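Local structure of odorant Binding Protein from Varroa destructor, form P2<1> (Varroa destructor, 7NZA) at residues F76-A87 and Y122-Q130. The protein probably binds and carries small hydrophobic odorants or other semiochemicals for the mite, as a non-classical odorant-binding protein with a wide open internal cavity. Numbering follows the deposited sequence.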
ATOM      1  N   PHE A  76      -1.090 -10.314  21.593  1.00 17.50           N
ATOM      2  CA  PHE A  76      -0.159 -10.451  22.737  1.00 18.28           C
ATOM      3  C   PHE A  76      -0.916 -11.061  23.890  1.00 19.64           C
ATOM      4  O   PHE A  76      -2.041 -10.654  24.205  1.00 21.53           O
ATOM      5  CB  PHE A  76       0.464  -9.129  23.107  1.00 18.82           C
ATOM      6  CG  PHE A  76       1.325  -8.556  22.028  1.00 19.01           C
ATOM      7  CD1 PHE A  76       2.613  -8.956  21.825  1.00 18.17           C
ATOM      8  CD2 PHE A  76       0.807  -7.566  21.205  1.00 22.13           C
ATOM      9  CE1 PHE A  76       3.369  -8.364  20.833  1.00 17.66           C
ATOM     10  CE2 PHE A  76       1.557  -7.011  20.196  1.00 22.16           C
ATOM     11  CZ  PHE A  76       2.871  -7.342  20.071  1.00 19.81           C
ATOM     12  N   ASP A  77      -0.242 -11.971  24.594  1.00 20.44           N
ATOM     13  CA  ASP A  77      -0.865 -12.608  25.775  1.00 21.48           C
ATOM     14  C   ASP A  77      -0.707 -11.744  27.017  1.00 22.71           C
ATOM     15  O   ASP A  77      -0.178 -10.646  26.924  1.00 23.87           O
ATOM     16  CB  ASP A  77      -0.256 -13.977  25.923  1.00 21.52           C
ATOM     17  CG  ASP A  77       1.163 -14.073  26.411  1.00 21.72           C
ATOM     18  OD1 ASP A  77       1.714 -13.080  26.915  1.00 22.20           O
ATOM     19  OD2 ASP A  77       1.675 -15.199  26.364  1.00 25.88           O
ATOM     20  N   ASP A  78      -1.233 -12.247  28.157  1.00 25.06           N
ATOM     21  CA  ASP A  78      -1.159 -11.510  29.451  1.00 27.22           C
ATOM     22  C   ASP A  78       0.261 -11.350  29.990  1.00 29.41           C
ATOM     23  O   ASP A  78       0.399 -10.579  31.008  1.00 31.94           O
ATOM     24  CB  ASP A  78      -2.150 -12.092  30.452  1.00 28.28           C
ATOM     25  CG  ASP A  78      -1.800 -13.456  31.011  1.00 33.35           C
ATOM     26  OD1 ASP A  78      -0.762 -14.051  30.621  1.00 35.36           O
ATOM     27  OD2 ASP A  78      -2.631 -13.924  31.899  1.00 33.95           O
ATOM     28  N   GLU A  79       1.276 -11.975  29.410  1.00 29.70           N
ATOM     29  CA  GLU A  79       2.704 -11.756  29.789  1.00 29.43           C
ATOM     30  C   GLU A  79       3.359 -10.793  28.791  1.00 28.02           C
ATOM     31  O   GLU A  79       4.545 -10.565  28.944  1.00 32.64           O
ATOM     32  CB  GLU A  79       3.426 -13.116  29.920  1.00 30.57           C
ATOM     33  CG  GLU A  79       2.935 -13.951  31.104  1.00 32.68           C
ATOM     34  CD  GLU A  79       3.443 -15.379  31.178  1.00 35.66           C
ATOM     35  OE1 GLU A  79       4.069 -15.818  30.206  1.00 37.96           O
ATOM     36  OE2 GLU A  79       3.202 -16.047  32.218  1.00 42.95           O
ATOM     37  N   GLY A  80       2.644 -10.300  27.756  1.00 25.15           N
ATOM     38  CA  GLY A  80       3.152  -9.411  26.688  1.00 22.91           C
ATOM     39  C   GLY A  80       3.775 -10.204  25.505  1.00 20.62           C
ATOM     40  O   GLY A  80       4.405  -9.555  24.672  1.00 20.97           O
ATOM     41  N   VAL A  81       3.656 -11.507  25.516  1.00 20.94           N
ATOM     42  CA  VAL A  81       4.333 -12.358  24.488  1.00 19.52           C
ATOM     43  C   VAL A  81       3.452 -12.482  23.229  1.00 18.21           C
ATOM     44  O   VAL A  81       2.243 -12.689  23.345  1.00 18.20           O
ATOM     45  CB  VAL A  81       4.722 -13.739  25.024  1.00 20.51           C
ATOM     46  CG1 VAL A  81       5.560 -14.456  24.032  1.00 20.62           C
ATOM     47  CG2 VAL A  81       5.482 -13.615  26.353  1.00 22.77           C
ATOM     48  N   TYR A  82       4.040 -12.330  22.061  1.00 15.98           N
ATOM     49  CA  TYR A  82       3.281 -12.526  20.801  1.00 15.41           C
ATOM     50  C   TYR A  82       2.745 -13.917  20.738  1.00 15.14           C
ATOM     51  O   TYR A  82       3.436 -14.903  21.088  1.00 16.56           O
ATOM     52  CB  TYR A  82       4.210 -12.262  19.617  1.00 15.45           C
ATOM     53  CG  TYR A  82       3.564 -12.520  18.271  1.00 15.15           C
ATOM     54  CD1 TYR A  82       2.589 -11.704  17.723  1.00 14.47           C
ATOM     55  CD2 TYR A  82       4.008 -13.565  17.515  1.00 15.08           C
ATOM     56  CE1 TYR A  82       2.056 -11.960  16.464  1.00 14.97           C
ATOM     57  CE2 TYR A  82       3.493 -13.826  16.289  1.00 15.28           C
ATOM     58  CZ  TYR A  82       2.523 -13.059  15.749  1.00 15.10           C
ATOM     59  OH  TYR A  82       2.059 -13.333  14.492  1.00 15.15           O
ATOM     60  N   LYS A  83       1.538 -14.070  20.238  1.00 15.21           N
ATOM     61  CA  LYS A  83       0.811 -15.341  20.139  1.00 15.81           C
ATOM     62  C   LYS A  83       1.222 -16.111  18.896  1.00 15.95           C
ATOM     63  O   LYS A  83       0.499 -16.261  17.927  1.00 15.73           O
ATOM     64  CB  LYS A  83      -0.698 -15.128  20.186  1.00 17.82           C
ATOM     65  CG  LYS A  83      -1.218 -14.619  21.518  1.00 18.61           C
ATOM     66  CD  LYS A  83      -2.735 -14.431  21.536  1.00 19.59           C
ATOM     67  CE  LYS A  83      -3.191 -13.835  22.854  1.00 22.14           C
ATOM     68  NZ  LYS A  83      -4.618 -13.461  22.771  1.00 25.28           N
ATOM     69  N   PHE A  84       2.430 -16.683  18.984  1.00 15.82           N
ATOM     70  CA  PHE A  84       2.970 -17.504  17.860  1.00 15.91           C
ATOM     71  C   PHE A  84       2.031 -18.633  17.497  1.00 14.80           C
ATOM     72  O   PHE A  84       1.844 -18.945  16.316  1.00 15.11           O
ATOM     73  CB  PHE A  84       4.347 -18.057  18.230  1.00 15.50           C
ATOM     74  CG  PHE A  84       5.415 -17.010  18.345  1.00 15.44           C
ATOM     75  CD1 PHE A  84       6.068 -16.541  17.201  1.00 15.28           C
ATOM     76  CD2 PHE A  84       5.818 -16.523  19.565  1.00 16.34           C
ATOM     77  CE1 PHE A  84       7.072 -15.599  17.281  1.00 16.30           C
ATOM     78  CE2 PHE A  84       6.844 -15.611  19.629  1.00 17.27           C
ATOM     79  CZ  PHE A  84       7.438 -15.140  18.497  1.00 16.24           C
ATOM     80  N   ASP A  85       1.386 -19.281  18.491  1.00 15.68           N
ATOM     81  CA  ASP A  85       0.516 -20.433  18.175  1.00 16.70           C
ATOM     82  C   ASP A  85      -0.730 -19.952  17.449  1.00 16.12           C
ATOM     83  O   ASP A  85      -1.231 -20.634  16.553  1.00 16.31           O
ATOM     84  CB  ASP A  85       0.071 -21.229  19.411  1.00 17.88           C
ATOM     85  CG  ASP A  85       1.264 -21.854  20.120  1.00 19.33           C
ATOM     86  OD1 ASP A  85       2.411 -21.888  19.562  1.00 18.96           O
ATOM     87  OD2 ASP A  85       1.040 -22.384  21.234  1.00 20.80           O
ATOM     88  N   ARG A  86      -1.212 -18.751  17.770  1.00 15.82           N
ATOM     89  CA  ARG A  86      -2.330 -18.171  16.976  1.00 16.61           C
ATOM     90  C   ARG A  86      -1.908 -17.967  15.541  1.00 15.11           C
ATOM     91  O   ARG A  86      -2.669 -18.187  14.606  1.00 16.17           O
ATOM     92  CB  ARG A  86      -2.830 -16.884  17.641  1.00 16.77           C
ATOM     93  CG  ARG A  86      -3.989 -16.248  16.923  1.00 17.22           C
ATOM     94  CD  ARG A  86      -4.419 -14.926  17.526  1.00 18.00           C
ATOM     95  NE  ARG A  86      -5.373 -14.238  16.663  1.00 19.62           N
ATOM     96  CZ  ARG A  86      -5.800 -12.987  16.829  1.00 18.48           C
ATOM     97  NH1 ARG A  86      -5.469 -12.373  17.919  1.00 19.10           N
ATOM     98  NH2 ARG A  86      -6.513 -12.436  15.867  1.00 23.63           N
ATOM     99  N   ALA A  87      -0.692 -17.458  15.312  1.00 15.21           N
ATOM    100  CA  ALA A  87      -0.189 -17.241  13.957  1.00 15.05           C
ATOM    101  C   ALA A  87      -0.156 -18.556  13.169  1.00 15.06           C
ATOM    102  O   ALA A  87      -0.519 -18.626  11.999  1.00 14.81           O
ATOM    103  CB  ALA A  87       1.153 -16.568  13.995  1.00 14.79           C
ATOM    104  N   TYR A 122       9.864  -8.460  23.503  1.00 20.44           N
ATOM    105  CA  TYR A 122       8.712  -9.152  22.890  1.00 20.18           C
ATOM    106  C   TYR A 122       8.296  -8.469  21.602  1.00 19.00           C
ATOM    107  O   TYR A 122       7.780  -9.139  20.692  1.00 18.37           O
ATOM    108  CB  TYR A 122       7.549  -9.234  23.865  1.00 20.48           C
ATOM    109  CG  TYR A 122       7.864 -10.088  25.071  1.00 23.24           C
ATOM    110  CD1 TYR A 122       8.529 -11.296  24.985  1.00 22.65           C
ATOM    111  CD2 TYR A 122       7.413  -9.687  26.313  1.00 26.47           C
ATOM    112  CE1 TYR A 122       8.864 -12.028  26.123  1.00 25.99           C
ATOM    113  CE2 TYR A 122       7.712 -10.409  27.454  1.00 27.60           C
ATOM    114  CZ  TYR A 122       8.360 -11.617  27.350  1.00 27.90           C
ATOM    115  OH  TYR A 122       8.634 -12.336  28.491  1.00 31.87           O
ATOM    116  N   ILE A 123       8.492  -7.148  21.483  0.50 18.81           N
ATOM    117  CA  ILE A 123       8.190  -6.412  20.234  0.50 18.57           C
ATOM    118  C   ILE A 123       9.242  -6.745  19.176  0.50 17.95           C
ATOM    119  O   ILE A 123       8.909  -7.045  18.035  0.50 17.44           O
ATOM    120  CB  ILE A 123       7.995  -4.910  20.493  0.50 19.82           C
ATOM    121  CG1 ILE A 123       6.667  -4.671  21.216  0.50 20.49           C
ATOM    122  CG2 ILE A 123       8.090  -4.094  19.212  0.50 20.01           C
ATOM    123  CD1 ILE A 123       6.541  -3.223  21.691  0.50 20.99           C
ATOM    124  N   ASN A 124      10.524  -6.760  19.541  1.00 17.84           N
ATOM    125  CA  ASN A 124      11.567  -7.149  18.586  1.00 18.38           C
ATOM    126  C   ASN A 124      11.309  -8.579  18.112  1.00 16.64           C
ATOM    127  O   ASN A 124      11.543  -8.858  16.969  1.00 16.51           O
ATOM    128  CB  ASN A 124      12.962  -7.004  19.189  1.00 19.91           C
ATOM    129  CG  ASN A 124      13.426  -5.581  19.364  1.00 23.30           C
ATOM    130  OD1 ASN A 124      12.865  -4.623  18.810  1.00 24.79           O
ATOM    131  ND2 ASN A 124      14.407  -5.411  20.251  1.00 26.93           N
ATOM    132  N   GLN A 125      10.860  -9.463  19.001  1.00 16.50           N
ATOM    133  CA  GLN A 125      10.583 -10.856  18.595  1.00 15.83           C
ATOM    134  C   GLN A 125       9.529 -10.866  17.461  1.00 15.32           C
ATOM    135  O   GLN A 125       9.708 -11.526  16.448  1.00 15.53           O
ATOM    136  CB  GLN A 125      10.060 -11.701  19.723  1.00 17.23           C
ATOM    137  CG  GLN A 125      11.113 -12.015  20.765  1.00 17.63           C
ATOM    138  CD  GLN A 125      10.553 -12.813  21.904  1.00 18.00           C
ATOM    139  OE1 GLN A 125       9.358 -13.083  21.995  1.00 17.93           O
ATOM    140  NE2 GLN A 125      11.414 -13.300  22.787  1.00 19.57           N
ATOM    141  N   VAL A 126       8.427 -10.163  17.625  1.00 16.11           N
ATOM    142  CA  VAL A 126       7.355 -10.237  16.615  1.00 16.00           C
ATOM    143  C   VAL A 126       7.849  -9.538  15.352  1.00 15.44           C
ATOM    144  O   VAL A 126       7.584 -10.015  14.219  1.00 15.73           O
ATOM    145  CB  VAL A 126       5.965  -9.717  17.087  1.00 17.31           C
ATOM    146  CG1 VAL A 126       5.941  -8.324  17.609  1.00 18.47           C
ATOM    147  CG2 VAL A 126       4.953  -9.955  15.974  1.00 17.86           C
ATOM    148  N   GLN A 127       8.617  -8.472  15.475  1.00 16.36           N
ATOM    149  CA  GLN A 127       9.163  -7.800  14.281  1.00 17.24           C
ATOM    150  C   GLN A 127      10.027  -8.747  13.468  1.00 17.08           C
ATOM    151  O   GLN A 127       9.901  -8.862  12.256  1.00 17.01           O
ATOM    152  CB  GLN A 127       9.956  -6.541  14.698  1.00 19.05           C
ATOM    153  CG  GLN A 127       9.045  -5.414  15.277  1.00 22.10           C
ATOM    154  CD  GLN A 127       9.816  -4.282  15.908  1.00 24.45           C
ATOM    155  OE1 GLN A 127      11.000  -4.437  16.234  1.00 28.45           O
ATOM    156  NE2 GLN A 127       9.146  -3.156  16.143  1.00 27.71           N
ATOM    157  N   LEU A 128      10.938  -9.456  14.134  0.50 16.25           N
ATOM    158  CA  LEU A 128      11.818 -10.373  13.365  0.50 16.42           C
ATOM    159  C   LEU A 128      10.989 -11.562  12.850  0.50 15.25           C
ATOM    160  O   LEU A 128      11.185 -11.935  11.708  0.50 15.68           O
ATOM    161  CB  LEU A 128      13.030 -10.810  14.188  0.50 17.21           C
ATOM    162  CG  LEU A 128      13.979 -11.767  13.463  0.50 17.43           C
ATOM    163  CD1 LEU A 128      14.498 -11.189  12.151  0.50 18.71           C
ATOM    164  CD2 LEU A 128      15.164 -12.123  14.365  0.50 17.94           C
ATOM    165  N   TYR A 129      10.061 -12.101  13.632  1.00 15.34           N
ATOM    166  CA  TYR A 129       9.220 -13.219  13.156  1.00 14.30           C
ATOM    167  C   TYR A 129       8.469 -12.799  11.891  1.00 13.53           C
ATOM    168  O   TYR A 129       8.461 -13.543  10.906  1.00 13.73           O
ATOM    169  CB  TYR A 129       8.213 -13.614  14.227  1.00 15.26           C
ATOM    170  CG  TYR A 129       7.169 -14.568  13.746  1.00 14.40           C
ATOM    171  CD1 TYR A 129       7.442 -15.918  13.613  1.00 14.23           C
ATOM    172  CD2 TYR A 129       5.921 -14.115  13.338  1.00 14.50           C
ATOM    173  CE1 TYR A 129       6.494 -16.795  13.139  1.00 13.89           C
ATOM    174  CE2 TYR A 129       4.941 -14.968  12.862  1.00 14.26           C
ATOM    175  CZ  TYR A 129       5.247 -16.337  12.749  1.00 13.84           C
ATOM    176  OH  TYR A 129       4.286 -17.123  12.224  1.00 14.21           O
ATOM    177  N   GLN A 130       7.871 -11.606  11.881  1.00 14.01           N
ATOM    178  CA  GLN A 130       7.039 -11.199  10.719  1.00 14.42           C
ATOM    179  C   GLN A 130       7.951 -11.005   9.519  1.00 14.17           C
ATOM    180  O   GLN A 130       7.603 -11.387   8.371  1.00 14.75           O
ATOM    181  CB  GLN A 130       6.252  -9.967  11.021  1.00 14.89           C
ATOM    182  CG  GLN A 130       5.103 -10.221  11.949  1.00 15.90           C
ATOM    183  CD  GLN A 130       4.180  -9.056  12.115  1.00 16.02           C
ATOM    184  OE1 GLN A 130       4.631  -7.925  12.331  1.00 19.21           O
ATOM    185  NE2 GLN A 130       2.879  -9.243  11.999  1.00 16.82           N
TER
HETATM  186  O   HOH W   1       6.843 -11.747  21.540  1.00 17.68           O
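Y82, F84 and Y129 form an aromatic cluster where the loop and first helical turn of 76-87 pack on helix 122-141 of this largely helical, disulfide-linked odorant-binding fold. V126 sets CG2 over one face of the Y82 ring, a CH-pi contact 3.6 Å from the ring centroid and 17° off its normal. With CG anti to the backbone N (chi1 176°), Y82 swings its ring across the V126 side chain at about a right angle. F84 turns its edge to the face of Y129, planes at 87°, with F84 CE1 3.7 Å from Y129 CG; one face of the F84 ring receives Y82 CD2 over its centre. At the N-terminal end of helix 122-141, V81 CG2 lies over one face of the Y122 ring, a CH-pi contact, 3.6 Å from Y122 CZ. A water bridges the segments, accepting from Y82 N and donating to Y122 O and Q125 OE1. The Y82 hydroxyl is hydrogen-bonded to S7 N of the second subunit, linking the cluster to that chain, whereas the Y129 hydroxyl is hydrogen-bonded to H108 ND1 on helix 98-118. Cutting Y82 back to an alanine is likely to open a gap under V126 CG2 and leave S7 N of the second subunit without this partner. Just before V81, a type I turn runs from D77 to G80: D77 OD1 takes E79 N at 2.8 Å, an Asx turn, and also V81 N at 2.9 Å, the two donors reaching it from opposite faces of the carboxylate plane.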